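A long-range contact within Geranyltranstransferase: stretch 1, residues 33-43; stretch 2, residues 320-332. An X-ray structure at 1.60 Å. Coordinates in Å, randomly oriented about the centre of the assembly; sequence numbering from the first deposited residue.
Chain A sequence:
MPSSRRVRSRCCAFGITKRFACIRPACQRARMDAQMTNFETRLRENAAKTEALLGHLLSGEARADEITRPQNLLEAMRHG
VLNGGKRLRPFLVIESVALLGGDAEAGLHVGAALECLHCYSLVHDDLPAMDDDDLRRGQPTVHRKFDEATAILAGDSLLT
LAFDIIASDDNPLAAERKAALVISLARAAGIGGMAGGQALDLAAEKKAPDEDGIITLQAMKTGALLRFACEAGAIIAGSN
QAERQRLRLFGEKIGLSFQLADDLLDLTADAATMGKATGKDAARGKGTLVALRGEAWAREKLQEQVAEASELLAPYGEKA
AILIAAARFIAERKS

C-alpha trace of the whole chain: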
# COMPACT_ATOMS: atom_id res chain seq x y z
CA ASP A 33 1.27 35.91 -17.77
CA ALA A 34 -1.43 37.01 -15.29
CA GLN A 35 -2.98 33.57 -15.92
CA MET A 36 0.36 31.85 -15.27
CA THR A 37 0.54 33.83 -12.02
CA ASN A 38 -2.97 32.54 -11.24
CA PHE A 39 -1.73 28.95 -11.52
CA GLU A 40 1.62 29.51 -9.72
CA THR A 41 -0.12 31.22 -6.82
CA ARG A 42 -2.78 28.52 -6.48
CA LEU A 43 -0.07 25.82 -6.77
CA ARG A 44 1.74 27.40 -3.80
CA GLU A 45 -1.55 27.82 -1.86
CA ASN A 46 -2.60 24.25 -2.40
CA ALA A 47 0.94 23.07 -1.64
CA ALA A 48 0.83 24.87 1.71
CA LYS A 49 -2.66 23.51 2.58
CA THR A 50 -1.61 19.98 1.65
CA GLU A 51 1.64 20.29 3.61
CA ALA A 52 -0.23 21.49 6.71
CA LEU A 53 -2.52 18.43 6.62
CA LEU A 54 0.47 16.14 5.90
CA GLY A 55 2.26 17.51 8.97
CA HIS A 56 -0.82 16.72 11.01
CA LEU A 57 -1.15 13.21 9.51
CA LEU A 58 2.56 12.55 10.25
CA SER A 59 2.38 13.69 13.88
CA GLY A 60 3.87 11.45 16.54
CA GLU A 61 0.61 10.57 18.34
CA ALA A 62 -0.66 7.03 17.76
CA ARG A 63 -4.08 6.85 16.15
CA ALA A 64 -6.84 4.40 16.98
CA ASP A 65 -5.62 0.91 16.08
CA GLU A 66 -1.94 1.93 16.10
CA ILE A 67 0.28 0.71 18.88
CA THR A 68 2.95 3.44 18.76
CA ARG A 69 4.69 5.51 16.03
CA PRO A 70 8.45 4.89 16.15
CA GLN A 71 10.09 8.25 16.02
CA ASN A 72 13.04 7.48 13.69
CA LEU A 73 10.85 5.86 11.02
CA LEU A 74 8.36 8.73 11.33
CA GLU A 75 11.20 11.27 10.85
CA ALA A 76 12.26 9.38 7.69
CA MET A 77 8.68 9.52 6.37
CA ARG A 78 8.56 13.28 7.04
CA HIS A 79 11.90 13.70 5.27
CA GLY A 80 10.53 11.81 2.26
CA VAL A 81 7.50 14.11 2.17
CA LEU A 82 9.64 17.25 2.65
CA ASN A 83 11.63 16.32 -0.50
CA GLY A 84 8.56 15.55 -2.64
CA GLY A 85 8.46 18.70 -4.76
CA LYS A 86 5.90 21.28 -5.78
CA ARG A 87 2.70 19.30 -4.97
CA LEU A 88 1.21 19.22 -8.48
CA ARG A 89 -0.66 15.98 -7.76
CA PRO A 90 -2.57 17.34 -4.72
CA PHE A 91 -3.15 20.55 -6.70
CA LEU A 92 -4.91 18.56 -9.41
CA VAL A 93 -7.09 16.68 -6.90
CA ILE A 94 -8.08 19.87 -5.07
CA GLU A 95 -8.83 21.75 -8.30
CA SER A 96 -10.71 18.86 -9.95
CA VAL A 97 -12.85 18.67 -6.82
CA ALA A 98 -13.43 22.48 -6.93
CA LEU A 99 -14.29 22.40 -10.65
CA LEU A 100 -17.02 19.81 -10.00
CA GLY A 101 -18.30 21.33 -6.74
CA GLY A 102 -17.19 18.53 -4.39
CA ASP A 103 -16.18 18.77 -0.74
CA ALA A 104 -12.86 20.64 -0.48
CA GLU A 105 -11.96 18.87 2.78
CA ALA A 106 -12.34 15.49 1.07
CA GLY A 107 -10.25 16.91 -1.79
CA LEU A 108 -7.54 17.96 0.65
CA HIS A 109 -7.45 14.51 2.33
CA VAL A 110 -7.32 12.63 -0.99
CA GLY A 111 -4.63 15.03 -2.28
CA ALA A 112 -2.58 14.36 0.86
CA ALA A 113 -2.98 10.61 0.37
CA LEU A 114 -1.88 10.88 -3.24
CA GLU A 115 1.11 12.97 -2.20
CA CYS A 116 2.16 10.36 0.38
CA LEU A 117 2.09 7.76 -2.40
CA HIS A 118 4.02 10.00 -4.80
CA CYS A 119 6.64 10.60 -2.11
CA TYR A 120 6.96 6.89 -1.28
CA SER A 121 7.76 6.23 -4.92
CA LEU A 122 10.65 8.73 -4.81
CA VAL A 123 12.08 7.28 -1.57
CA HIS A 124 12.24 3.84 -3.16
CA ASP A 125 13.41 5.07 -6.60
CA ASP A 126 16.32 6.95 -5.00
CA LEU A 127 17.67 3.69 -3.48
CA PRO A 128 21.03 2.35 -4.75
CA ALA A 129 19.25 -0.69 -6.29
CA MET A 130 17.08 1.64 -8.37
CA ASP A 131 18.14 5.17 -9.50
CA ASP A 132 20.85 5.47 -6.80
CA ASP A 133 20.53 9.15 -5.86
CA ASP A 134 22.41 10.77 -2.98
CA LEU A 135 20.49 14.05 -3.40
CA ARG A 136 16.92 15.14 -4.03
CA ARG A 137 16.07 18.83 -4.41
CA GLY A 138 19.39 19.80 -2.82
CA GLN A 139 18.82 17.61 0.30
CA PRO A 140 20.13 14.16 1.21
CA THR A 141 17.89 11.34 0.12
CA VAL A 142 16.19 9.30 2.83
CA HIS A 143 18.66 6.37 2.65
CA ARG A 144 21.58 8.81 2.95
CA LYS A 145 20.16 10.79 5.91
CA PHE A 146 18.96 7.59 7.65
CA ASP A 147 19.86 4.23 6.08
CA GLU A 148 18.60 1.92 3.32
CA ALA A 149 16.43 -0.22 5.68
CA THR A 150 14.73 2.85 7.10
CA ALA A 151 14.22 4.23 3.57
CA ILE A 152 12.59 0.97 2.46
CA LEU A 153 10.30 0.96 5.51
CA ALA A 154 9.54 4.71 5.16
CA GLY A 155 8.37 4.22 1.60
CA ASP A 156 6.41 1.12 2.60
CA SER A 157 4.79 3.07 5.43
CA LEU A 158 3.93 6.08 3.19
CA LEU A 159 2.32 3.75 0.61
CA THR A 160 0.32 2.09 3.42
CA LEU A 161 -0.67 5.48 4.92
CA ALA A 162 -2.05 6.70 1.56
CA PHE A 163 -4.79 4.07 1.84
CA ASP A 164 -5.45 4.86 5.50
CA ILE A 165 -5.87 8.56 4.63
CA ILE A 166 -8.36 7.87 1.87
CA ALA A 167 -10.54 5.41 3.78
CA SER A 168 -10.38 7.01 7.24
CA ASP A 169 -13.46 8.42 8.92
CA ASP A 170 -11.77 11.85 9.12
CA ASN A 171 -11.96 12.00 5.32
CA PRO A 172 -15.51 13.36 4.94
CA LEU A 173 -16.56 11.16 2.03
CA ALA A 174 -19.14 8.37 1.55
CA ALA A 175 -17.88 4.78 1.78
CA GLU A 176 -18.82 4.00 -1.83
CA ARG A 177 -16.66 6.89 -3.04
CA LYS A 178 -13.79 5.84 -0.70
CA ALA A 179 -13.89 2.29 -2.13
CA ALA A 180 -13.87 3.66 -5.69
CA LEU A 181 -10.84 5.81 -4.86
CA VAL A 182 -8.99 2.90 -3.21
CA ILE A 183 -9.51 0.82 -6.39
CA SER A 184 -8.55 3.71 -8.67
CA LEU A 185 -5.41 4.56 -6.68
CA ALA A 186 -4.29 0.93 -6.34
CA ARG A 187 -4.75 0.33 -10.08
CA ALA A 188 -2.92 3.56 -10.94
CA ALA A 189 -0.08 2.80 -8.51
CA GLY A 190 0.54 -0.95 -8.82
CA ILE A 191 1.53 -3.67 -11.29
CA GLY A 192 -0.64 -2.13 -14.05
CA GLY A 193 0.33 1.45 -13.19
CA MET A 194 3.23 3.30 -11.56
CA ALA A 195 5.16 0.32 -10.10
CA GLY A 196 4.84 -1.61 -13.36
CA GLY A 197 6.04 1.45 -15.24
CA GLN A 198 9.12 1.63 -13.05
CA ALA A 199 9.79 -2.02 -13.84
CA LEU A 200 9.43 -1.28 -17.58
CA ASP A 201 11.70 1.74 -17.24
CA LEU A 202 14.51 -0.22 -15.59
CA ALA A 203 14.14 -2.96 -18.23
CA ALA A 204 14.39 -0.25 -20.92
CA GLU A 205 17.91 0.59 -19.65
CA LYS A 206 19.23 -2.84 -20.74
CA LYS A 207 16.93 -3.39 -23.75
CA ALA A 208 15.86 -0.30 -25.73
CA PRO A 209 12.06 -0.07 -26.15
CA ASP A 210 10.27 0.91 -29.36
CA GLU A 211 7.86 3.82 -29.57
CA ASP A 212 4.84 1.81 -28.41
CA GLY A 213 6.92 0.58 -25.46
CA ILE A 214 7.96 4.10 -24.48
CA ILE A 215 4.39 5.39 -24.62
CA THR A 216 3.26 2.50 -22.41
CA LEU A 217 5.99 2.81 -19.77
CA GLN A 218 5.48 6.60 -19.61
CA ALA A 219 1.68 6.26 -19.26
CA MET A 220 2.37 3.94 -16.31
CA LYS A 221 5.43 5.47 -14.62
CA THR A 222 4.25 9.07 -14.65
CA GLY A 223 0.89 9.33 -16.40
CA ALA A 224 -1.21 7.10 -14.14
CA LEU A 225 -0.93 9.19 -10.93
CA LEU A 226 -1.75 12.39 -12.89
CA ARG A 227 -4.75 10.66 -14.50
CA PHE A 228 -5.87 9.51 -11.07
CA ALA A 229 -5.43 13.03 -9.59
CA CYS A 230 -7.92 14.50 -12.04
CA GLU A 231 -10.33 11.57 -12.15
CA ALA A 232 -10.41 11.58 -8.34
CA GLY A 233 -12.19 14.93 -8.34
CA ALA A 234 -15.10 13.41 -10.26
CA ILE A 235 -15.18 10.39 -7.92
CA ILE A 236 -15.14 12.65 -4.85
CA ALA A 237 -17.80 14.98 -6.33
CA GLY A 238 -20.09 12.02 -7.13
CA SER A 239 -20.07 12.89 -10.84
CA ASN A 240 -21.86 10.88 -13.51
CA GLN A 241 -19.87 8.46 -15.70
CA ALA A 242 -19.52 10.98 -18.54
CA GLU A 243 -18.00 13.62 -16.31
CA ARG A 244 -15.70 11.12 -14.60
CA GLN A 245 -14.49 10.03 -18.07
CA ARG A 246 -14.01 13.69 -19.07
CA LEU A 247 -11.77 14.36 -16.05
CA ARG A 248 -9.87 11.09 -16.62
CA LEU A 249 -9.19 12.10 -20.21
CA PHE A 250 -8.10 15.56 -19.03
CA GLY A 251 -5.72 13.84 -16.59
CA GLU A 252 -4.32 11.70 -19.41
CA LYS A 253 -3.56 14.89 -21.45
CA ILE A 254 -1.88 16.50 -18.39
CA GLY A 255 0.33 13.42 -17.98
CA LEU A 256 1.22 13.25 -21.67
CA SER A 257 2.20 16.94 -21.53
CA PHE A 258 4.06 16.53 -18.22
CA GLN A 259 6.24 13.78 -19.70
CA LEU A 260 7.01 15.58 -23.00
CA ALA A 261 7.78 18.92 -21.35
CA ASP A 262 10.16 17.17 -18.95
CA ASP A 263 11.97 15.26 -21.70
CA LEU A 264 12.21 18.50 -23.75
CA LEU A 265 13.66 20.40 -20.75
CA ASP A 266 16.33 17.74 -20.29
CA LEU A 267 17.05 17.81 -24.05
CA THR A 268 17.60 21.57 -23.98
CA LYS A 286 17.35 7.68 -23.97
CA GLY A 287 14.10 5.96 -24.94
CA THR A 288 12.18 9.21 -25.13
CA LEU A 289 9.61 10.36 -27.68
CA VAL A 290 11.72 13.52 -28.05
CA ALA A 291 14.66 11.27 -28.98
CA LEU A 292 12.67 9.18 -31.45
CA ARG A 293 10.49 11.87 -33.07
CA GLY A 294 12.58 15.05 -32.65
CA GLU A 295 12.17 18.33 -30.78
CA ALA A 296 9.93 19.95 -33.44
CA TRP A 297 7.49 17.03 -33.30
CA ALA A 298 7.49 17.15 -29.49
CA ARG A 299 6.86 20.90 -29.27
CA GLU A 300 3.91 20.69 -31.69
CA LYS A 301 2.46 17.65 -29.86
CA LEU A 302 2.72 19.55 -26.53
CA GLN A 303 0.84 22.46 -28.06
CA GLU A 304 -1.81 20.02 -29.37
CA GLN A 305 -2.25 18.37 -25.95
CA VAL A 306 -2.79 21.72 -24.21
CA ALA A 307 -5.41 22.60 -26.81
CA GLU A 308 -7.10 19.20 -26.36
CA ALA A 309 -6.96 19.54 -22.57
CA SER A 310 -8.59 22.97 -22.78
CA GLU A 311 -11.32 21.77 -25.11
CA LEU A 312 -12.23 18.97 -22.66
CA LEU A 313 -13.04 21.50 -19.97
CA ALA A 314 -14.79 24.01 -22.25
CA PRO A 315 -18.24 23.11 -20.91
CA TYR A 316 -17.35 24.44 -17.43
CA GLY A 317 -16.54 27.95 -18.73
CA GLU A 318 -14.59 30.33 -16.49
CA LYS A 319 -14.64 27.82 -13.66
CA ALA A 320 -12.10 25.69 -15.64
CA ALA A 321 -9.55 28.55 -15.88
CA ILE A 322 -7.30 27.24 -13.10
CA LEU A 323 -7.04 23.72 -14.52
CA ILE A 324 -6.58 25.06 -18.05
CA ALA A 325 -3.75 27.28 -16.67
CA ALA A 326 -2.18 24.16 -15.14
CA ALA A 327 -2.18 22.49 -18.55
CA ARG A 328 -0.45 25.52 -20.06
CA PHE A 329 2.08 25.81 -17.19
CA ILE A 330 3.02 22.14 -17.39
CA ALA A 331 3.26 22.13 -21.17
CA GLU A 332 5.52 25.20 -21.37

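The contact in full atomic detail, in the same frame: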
# COMPACT_ATOMS: atom_id res chain seq x y z
N ASP A 33 0.40 35.22 -18.78
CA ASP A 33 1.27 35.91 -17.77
C ASP A 33 0.53 36.10 -16.44
O ASP A 33 0.92 35.53 -15.43
CB ASP A 33 1.78 37.25 -18.29
CG ASP A 33 2.86 37.86 -17.40
OD1 ASP A 33 3.48 37.11 -16.62
OD2 ASP A 33 3.10 39.09 -17.50
N ALA A 34 -0.53 36.91 -16.45
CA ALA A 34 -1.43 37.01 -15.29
C ALA A 34 -2.10 35.66 -15.01
O ALA A 34 -2.34 35.30 -13.86
CB ALA A 34 -2.47 38.10 -15.51
N GLN A 35 -2.41 34.91 -16.07
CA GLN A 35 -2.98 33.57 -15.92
C GLN A 35 -1.95 32.60 -15.36
O GLN A 35 -2.29 31.76 -14.52
CB GLN A 35 -3.53 33.06 -17.26
CG GLN A 35 -4.04 31.60 -17.25
CD GLN A 35 -5.44 31.43 -16.63
OE1 GLN A 35 -5.79 32.05 -15.62
NE2 GLN A 35 -6.25 30.55 -17.25
N MET A 36 -0.70 32.70 -15.81
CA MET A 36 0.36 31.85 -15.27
C MET A 36 0.62 32.17 -13.80
O MET A 36 0.90 31.26 -13.02
CB MET A 36 1.65 31.97 -16.10
CG MET A 36 1.53 31.41 -17.53
SD MET A 36 1.28 29.61 -17.66
CE MET A 36 -0.50 29.47 -17.47
N THR A 37 0.49 33.44 -13.43
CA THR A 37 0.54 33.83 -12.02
C THR A 37 -0.62 33.19 -11.25
O THR A 37 -0.45 32.70 -10.14
CB THR A 37 0.48 35.36 -11.84
OG1 THR A 37 1.58 35.97 -12.53
CG2 THR A 37 0.54 35.74 -10.37
N ASN A 38 -1.81 33.18 -11.85
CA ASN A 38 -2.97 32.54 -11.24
C ASN A 38 -2.66 31.09 -10.85
O ASN A 38 -2.89 30.68 -9.71
CB ASN A 38 -4.18 32.60 -12.17
CG ASN A 38 -5.48 32.25 -11.48
OD1 ASN A 38 -5.71 32.60 -10.32
ND2 ASN A 38 -6.36 31.58 -12.21
N PHE A 39 -2.12 30.33 -11.80
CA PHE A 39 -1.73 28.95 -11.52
C PHE A 39 -0.63 28.86 -10.45
O PHE A 39 -0.77 28.09 -9.51
CB PHE A 39 -1.26 28.22 -12.78
CG PHE A 39 -0.57 26.93 -12.48
CD1 PHE A 39 -1.29 25.78 -12.21
CD2 PHE A 39 0.80 26.87 -12.42
CE1 PHE A 39 -0.67 24.60 -11.92
CE2 PHE A 39 1.44 25.68 -12.11
CZ PHE A 39 0.71 24.55 -11.86
N GLU A 40 0.45 29.64 -10.61
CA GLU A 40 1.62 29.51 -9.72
C GLU A 40 1.21 29.80 -8.29
O GLU A 40 1.65 29.12 -7.36
CB GLU A 40 2.72 30.48 -10.13
CG GLU A 40 3.26 30.29 -11.56
CD GLU A 40 4.64 29.69 -11.60
OE1 GLU A 40 4.74 28.44 -11.49
OE2 GLU A 40 5.63 30.45 -11.77
N THR A 41 0.37 30.82 -8.13
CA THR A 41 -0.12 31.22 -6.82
C THR A 41 -1.01 30.14 -6.21
O THR A 41 -0.84 29.79 -5.03
CB THR A 41 -0.88 32.58 -6.93
OG1 THR A 41 0.03 33.61 -7.33
CG2 THR A 41 -1.49 33.00 -5.59
N ARG A 42 -1.93 29.59 -6.99
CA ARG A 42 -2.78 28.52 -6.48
C ARG A 42 -1.96 27.26 -6.20
O ARG A 42 -2.26 26.54 -5.25
CB ARG A 42 -3.93 28.21 -7.44
CG ARG A 42 -4.89 27.13 -6.92
CD ARG A 42 -5.54 27.47 -5.59
NE ARG A 42 -6.26 28.73 -5.73
CZ ARG A 42 -7.47 28.85 -6.28
NH1 ARG A 42 -8.13 27.79 -6.70
NH2 ARG A 42 -8.02 30.04 -6.38
N LEU A 43 -0.96 26.98 -7.02
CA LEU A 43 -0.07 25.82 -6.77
C LEU A 43 0.58 25.95 -5.39
O LEU A 43 0.61 24.99 -4.61
CB LEU A 43 1.01 25.70 -7.86
CG LEU A 43 1.94 24.48 -7.71
CD1 LEU A 43 1.18 23.15 -7.84
CD2 LEU A 43 3.06 24.55 -8.74
N ALA A 320 -13.21 26.58 -15.23
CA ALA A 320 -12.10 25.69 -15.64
C ALA A 320 -10.77 26.44 -15.83
O ALA A 320 -9.76 25.84 -16.16
CB ALA A 320 -12.48 24.92 -16.92
N ALA A 321 -10.74 27.75 -15.60
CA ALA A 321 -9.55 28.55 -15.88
C ALA A 321 -8.29 28.07 -15.16
O ALA A 321 -7.21 28.06 -15.76
CB ALA A 321 -9.80 30.03 -15.51
N ILE A 322 -8.44 27.69 -13.90
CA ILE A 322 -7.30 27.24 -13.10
C ILE A 322 -6.69 25.95 -13.63
O ILE A 322 -5.48 25.82 -13.75
CB ILE A 322 -7.69 27.07 -11.61
CG1 ILE A 322 -7.88 28.46 -10.99
CG2 ILE A 322 -6.65 26.27 -10.85
CD1 ILE A 322 -8.46 28.43 -9.64
N LEU A 323 -7.54 24.98 -13.95
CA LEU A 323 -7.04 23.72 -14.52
C LEU A 323 -6.48 23.90 -15.91
O LEU A 323 -5.51 23.26 -16.28
CB LEU A 323 -8.12 22.65 -14.52
CG LEU A 323 -8.33 21.99 -13.16
CD1 LEU A 323 -9.61 21.15 -13.17
CD2 LEU A 323 -7.10 21.17 -12.72
N ILE A 324 -7.11 24.77 -16.70
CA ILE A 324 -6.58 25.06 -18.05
C ILE A 324 -5.20 25.74 -17.93
O ILE A 324 -4.29 25.41 -18.69
CB ILE A 324 -7.58 25.88 -18.87
CG1 ILE A 324 -8.75 24.97 -19.24
CG2 ILE A 324 -6.93 26.48 -20.13
CD1 ILE A 324 -9.89 25.68 -19.89
N ALA A 325 -5.04 26.63 -16.95
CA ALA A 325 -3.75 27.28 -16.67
C ALA A 325 -2.69 26.25 -16.27
O ALA A 325 -1.53 26.39 -16.63
CB ALA A 325 -3.90 28.34 -15.60
N ALA A 326 -3.10 25.23 -15.52
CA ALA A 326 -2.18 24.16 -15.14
C ALA A 326 -1.68 23.44 -16.39
O ALA A 326 -0.50 23.17 -16.51
CB ALA A 326 -2.85 23.19 -14.19
N ALA A 327 -2.58 23.15 -17.32
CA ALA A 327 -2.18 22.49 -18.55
C ALA A 327 -1.14 23.33 -19.29
O ALA A 327 -0.12 22.82 -19.74
CB ALA A 327 -3.41 22.21 -19.45
N ARG A 328 -1.38 24.63 -19.38
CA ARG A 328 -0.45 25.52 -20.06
C ARG A 328 0.88 25.65 -19.31
O ARG A 328 1.93 25.66 -19.93
CB ARG A 328 -1.09 26.90 -20.27
CG ARG A 328 -0.63 27.58 -21.55
CD ARG A 328 -1.55 28.73 -21.94
NE ARG A 328 -1.45 29.87 -21.04
CZ ARG A 328 -0.52 30.83 -21.11
NH1 ARG A 328 0.45 30.78 -22.02
NH2 ARG A 328 -0.54 31.83 -20.25
N PHE A 329 0.84 25.72 -17.98
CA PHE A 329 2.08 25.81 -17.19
C PHE A 329 2.96 24.59 -17.39
O PHE A 329 4.16 24.71 -17.66
CB PHE A 329 1.79 25.96 -15.69
CG PHE A 329 3.01 25.80 -14.81
CD1 PHE A 329 3.90 26.86 -14.63
CD2 PHE A 329 3.27 24.59 -14.16
CE1 PHE A 329 5.03 26.72 -13.82
CE2 PHE A 329 4.40 24.44 -13.33
CZ PHE A 329 5.28 25.51 -13.16
N ILE A 330 2.34 23.42 -17.23
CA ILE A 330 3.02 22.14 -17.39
C ILE A 330 3.66 22.06 -18.77
O ILE A 330 4.85 21.77 -18.89
CB ILE A 330 2.03 20.97 -17.23
CG1 ILE A 330 1.58 20.84 -15.78
CG2 ILE A 330 2.65 19.64 -17.69
CD1 ILE A 330 0.38 19.94 -15.59
N ALA A 331 2.86 22.36 -19.79
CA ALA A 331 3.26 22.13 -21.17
C ALA A 331 4.36 23.06 -21.65
O ALA A 331 5.03 22.75 -22.63
CB ALA A 331 2.06 22.24 -22.09
N GLU A 332 4.53 24.20 -20.98
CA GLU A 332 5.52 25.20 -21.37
C GLU A 332 6.35 25.65 -20.18
O GLU A 332 7.24 24.91 -19.73
CB GLU A 332 4.83 26.41 -22.03
CG GLU A 332 4.41 27.53 -21.08
CD GLU A 332 3.46 28.53 -21.73
OE1 GLU A 332 3.44 29.70 -21.30
OE2 GLU A 332 2.72 28.15 -22.67
O HOH W 1 -4.32 29.44 -19.55

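Two helices, 34-43 and 321-331, cross almost at right angles, with 98° between their directions. Their axes approach to 8.7 Å. The contact joins residues at least 280 positions apart and buries 720 Å², both sides summed. It is mainly apolar.

F39 has the largest covered area, 95 Å². It lies where the backbones come nearest, with its CA 5.8 Å from the CA of A325. Its CA-to-CB bond points toward the second helix, and chi1 is t. The small side chain of A325 permits this approach: F39 CB lies 3.9 Å from A325 CB. Further out, F39 CE1 is 3.4 Å from A326 CB. Two alanines thus leave room for one buried aromatic ring.

F329 CB lies over one face of that ring, 3.9 Å from the F39 ring centroid, a CH-pi contact. The two rings meet obliquely, with centroids 4.5 Å apart and planes at 31°. The CA-to-CB bond of F329 also points toward the first helix, its chi1 is t, and 89 Å² of it is covered.

I322 gives up 87 Å². Its CA-to-CB bond points sideways, but the end of the side chain comes nearer. Its apolar side chain packs against those of N38 and R42: I322 CG1 is 3.7 Å from N38 ND2, and I322 CD1 is 3.0 Å from R42 NH1. The polar R42 NH1 is hydrogen-bonded elsewhere in the structure.

M36 contributes 85 Å². Its flexible chain bends, m at chi1 and chi2, so that M36 CE reaches 4.0 Å from A325 CB and M36 SD 4.2 Å from F329 CB. The sulfur also lies over one face of the R328 guanidinium.

No clear direct hydrogen bond joins the stretches, but one water bridges them. It accepts from Q35 NE2 at 3.2 Å and from R328 NE at 3.3 Å.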